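Local coordinates for MYB21 (Trichomonas vaginalis, PDB 3OSG), which binds Myb-recognition-element DNA through its R2R3 domain and probably acts as a sequence-specific regulator of transcription by RNA polymerase II, at residues K53-P58 and T95-K100. Sequence-based numbering, arbitrary orientation.
Sequences KNYLAP and TDIHIK. With nucleotides of chain B; nucleotides of chain C.
N54 and Y55, at the C-terminal end of helix 45-56, meet T95, which caps helix 96-109, and I97 and H98 in that helix's first turn: a mixed polar and aromatic contact, made on the DNA, that joins helices from the two Myb-like domain ranges of the R2R3 domain. N54 OD1 is its hub. T95 OG1 donates to N54 OD1 at 2.8 Å, arriving tilted 25° out of the amide plane. A water donates to N54 OD1 at 2.7 Å. That water also accepts from K53 NZ and donates to D96 OD2, bridging two opposite charges whose atoms are 4.4 Å apart. With T95 OG1 between its backbone N and carbonyl carbon (chi1 72°), the capping hydroxyl also accepts a weak bond from I97 N. I97 CG1 closes over the same amide, 3.4 Å from N54 OD1, crossing the N54 side chain at about a right angle.

H98 NE2 donates to N54 O at 2.8 Å, a bent, weak hydrogen bond. The imidazole turns its edge toward the Y55 face in an offset edge-to-face pair, planes at 85°, with H98 CE1 3.6 Å from Y55 CE1. Y55 runs on past H98 to the DNA backbone, where Y55 OH donates to OP2 of DA5 of chain B at 2.7 Å. I97 CG2 rests against both that hydroxyl and the methyl C7 of DT6 of chain B, while on the same helix K100 NZ donates to O6 and N7 of DG6 of chain C, a major-groove reading of guanine.

N54 OD1 thus ties a helix cap to a charge-bridging water, while N54 ND2 bonds weakly to D50 O of its own helix; held at both ends, the amide should be fixed in rotation, coupling the placement of the two helices on the DNA.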
# COMPACT_ATOMS: atom_id res chain seq x y z
N LYS A 53 6.43 0.51 -1.77
CA LYS A 53 6.28 1.04 -0.42
C LYS A 53 5.09 0.44 0.33
O LYS A 53 5.19 0.17 1.52
CB LYS A 53 6.19 2.56 -0.47
CG LYS A 53 6.07 3.25 0.89
CD LYS A 53 6.02 4.77 0.73
CE LYS A 53 5.94 5.49 2.09
NZ LYS A 53 4.69 5.13 2.87
N ASN A 54 3.99 0.21 -0.38
CA ASN A 54 2.76 -0.24 0.27
C ASN A 54 2.48 -1.72 0.14
O ASN A 54 1.62 -2.25 0.84
CB ASN A 54 1.56 0.54 -0.27
CG ASN A 54 1.67 2.02 -0.04
OD1 ASN A 54 1.73 2.48 1.10
ND2 ASN A 54 1.73 2.79 -1.12
N TYR A 55 3.17 -2.41 -0.76
CA TYR A 55 2.84 -3.83 -0.98
C TYR A 55 4.01 -4.82 -1.03
O TYR A 55 3.86 -5.95 -0.58
CB TYR A 55 1.91 -3.99 -2.19
CG TYR A 55 0.59 -3.29 -1.94
CD1 TYR A 55 -0.42 -3.92 -1.23
CD2 TYR A 55 0.39 -1.99 -2.37
CE1 TYR A 55 -1.60 -3.28 -0.96
CE2 TYR A 55 -0.80 -1.34 -2.13
CZ TYR A 55 -1.79 -1.98 -1.41
OH TYR A 55 -2.96 -1.34 -1.14
N LEU A 56 5.16 -4.41 -1.55
CA LEU A 56 6.24 -5.37 -1.79
C LEU A 56 7.36 -5.33 -0.76
O LEU A 56 7.98 -6.36 -0.50
CB LEU A 56 6.81 -5.21 -3.20
CG LEU A 56 5.75 -5.33 -4.29
CD1 LEU A 56 6.34 -5.14 -5.68
CD2 LEU A 56 5.02 -6.67 -4.17
N ALA A 57 7.60 -4.16 -0.18
CA ALA A 57 8.67 -3.99 0.79
C ALA A 57 8.61 -5.03 1.90
O ALA A 57 7.53 -5.35 2.41
CB ALA A 57 8.63 -2.60 1.37
N PRO A 58 9.78 -5.55 2.29
CA PRO A 58 9.82 -6.70 3.21
C PRO A 58 9.20 -6.38 4.57
O PRO A 58 8.90 -7.31 5.32
CB PRO A 58 11.32 -7.00 3.34
CG PRO A 58 12.01 -5.71 2.99
CD PRO A 58 11.12 -5.04 1.98
N THR A 95 0.73 0.71 6.32
CA THR A 95 1.04 2.09 5.94
C THR A 95 -0.24 2.88 5.95
O THR A 95 -1.31 2.33 6.14
CB THR A 95 1.63 2.16 4.53
OG1 THR A 95 0.59 1.91 3.57
CG2 THR A 95 2.72 1.12 4.37
N ASP A 96 -0.13 4.18 5.72
CA ASP A 96 -1.30 5.04 5.70
C ASP A 96 -2.35 4.57 4.69
O ASP A 96 -3.54 4.76 4.91
CB ASP A 96 -0.91 6.50 5.45
CG ASP A 96 -0.22 6.69 4.11
OD1 ASP A 96 -0.35 7.78 3.52
OD2 ASP A 96 0.44 5.75 3.63
N ILE A 97 -1.91 3.98 3.59
CA ILE A 97 -2.82 3.46 2.57
C ILE A 97 -3.71 2.40 3.21
O ILE A 97 -4.93 2.45 3.08
CB ILE A 97 -2.05 2.78 1.40
CG1 ILE A 97 -1.38 3.83 0.50
CG2 ILE A 97 -2.98 1.84 0.62
CD1 ILE A 97 -2.28 4.95 0.05
N HIS A 98 -3.09 1.46 3.92
CA HIS A 98 -3.84 0.39 4.57
C HIS A 98 -4.75 0.92 5.67
O HIS A 98 -5.91 0.50 5.80
CB HIS A 98 -2.91 -0.70 5.13
CG HIS A 98 -1.85 -1.16 4.16
ND1 HIS A 98 -2.13 -1.58 2.88
CD2 HIS A 98 -0.50 -1.25 4.30
CE1 HIS A 98 -1.01 -1.91 2.27
NE2 HIS A 98 -0.01 -1.72 3.10
N ILE A 99 -4.24 1.85 6.47
CA ILE A 99 -5.03 2.42 7.55
C ILE A 99 -6.29 3.11 7.04
O ILE A 99 -7.39 2.90 7.58
CB ILE A 99 -4.20 3.40 8.44
CG1 ILE A 99 -3.58 2.67 9.63
CG2 ILE A 99 -5.09 4.51 8.98
CD1 ILE A 99 -2.50 1.68 9.30
N LYS A 100 -6.17 3.93 6.00
CA LYS A 100 -7.35 4.63 5.51
C LYS A 100 -8.37 3.70 4.78
O LYS A 100 -9.57 3.91 4.88
CB LYS A 100 -7.02 5.92 4.73
CG LYS A 100 -6.38 5.78 3.35
CD LYS A 100 -6.08 7.17 2.77
CE LYS A 100 -5.36 7.07 1.43
NZ LYS A 100 -6.26 6.49 0.39
P DA B 5 -5.29 -3.96 -1.02
OP1 DA B 5 -5.05 -5.37 -0.69
OP2 DA B 5 -4.86 -2.88 -0.10
O5' DA B 5 -4.65 -3.69 -2.46
C5' DA B 5 -5.03 -4.53 -3.52
C4' DA B 5 -4.86 -3.81 -4.84
O4' DA B 5 -5.87 -2.77 -4.93
C3' DA B 5 -3.53 -3.08 -5.01
O3' DA B 5 -3.20 -3.11 -6.39
C2' DA B 5 -3.83 -1.66 -4.56
C1' DA B 5 -5.28 -1.49 -5.00
N9 DA B 5 -6.06 -0.64 -4.11
C8 DA B 5 -6.00 -0.60 -2.75
N7 DA B 5 -6.82 0.26 -2.19
C5 DA B 5 -7.50 0.81 -3.26
C6 DA B 5 -8.52 1.77 -3.33
N6 DA B 5 -9.04 2.35 -2.25
N1 DA B 5 -8.99 2.09 -4.55
C2 DA B 5 -8.48 1.49 -5.62
N3 DA B 5 -7.50 0.57 -5.67
C4 DA B 5 -7.05 0.26 -4.45
P DG C 6 -8.71 12.17 3.68
OP1 DG C 6 -9.43 13.04 4.63
OP2 DG C 6 -8.60 10.74 3.97
O5' DG C 6 -9.35 12.41 2.26
C5' DG C 6 -9.46 13.75 1.79
C4' DG C 6 -9.85 13.80 0.32
O4' DG C 6 -8.90 13.10 -0.53
C3' DG C 6 -11.21 13.20 0.03
O3' DG C 6 -11.80 14.09 -0.94
C2' DG C 6 -10.86 11.82 -0.52
C1' DG C 6 -9.54 12.06 -1.25
N9 DG C 6 -8.59 10.95 -1.22
C8 DG C 6 -8.16 10.32 -0.09
N7 DG C 6 -7.28 9.38 -0.31
C5 DG C 6 -7.11 9.39 -1.68
C6 DG C 6 -6.27 8.56 -2.49
O6 DG C 6 -5.49 7.67 -2.10
N1 DG C 6 -6.39 8.89 -3.85
C2 DG C 6 -7.23 9.89 -4.32
N2 DG C 6 -7.25 10.11 -5.63
N3 DG C 6 -8.01 10.65 -3.56
C4 DG C 6 -7.90 10.36 -2.25
P DT B 6 -1.95 -2.34 -7.03
OP1 DT B 6 -1.59 -3.23 -8.16
OP2 DT B 6 -0.95 -1.96 -6.00
O5' DT B 6 -2.55 -0.97 -7.60
C5' DT B 6 -3.52 -1.00 -8.64
C4' DT B 6 -4.12 0.38 -8.88
O4' DT B 6 -4.63 0.89 -7.65
C3' DT B 6 -3.19 1.48 -9.39
O3' DT B 6 -3.72 1.84 -10.66
C2' DT B 6 -3.31 2.64 -8.37
C1' DT B 6 -4.65 2.31 -7.73
N1 DT B 6 -4.87 2.74 -6.32
C2 DT B 6 -5.85 3.65 -6.05
O2 DT B 6 -6.52 4.17 -6.92
N3 DT B 6 -6.01 3.96 -4.73
C4 DT B 6 -5.30 3.46 -3.67
O4 DT B 6 -5.53 3.82 -2.53
C5 DT B 6 -4.26 2.50 -4.01
C7 DT B 6 -3.41 1.88 -2.93
C6 DT B 6 -4.10 2.19 -5.31
O HOH W 1 2.31 4.93 1.97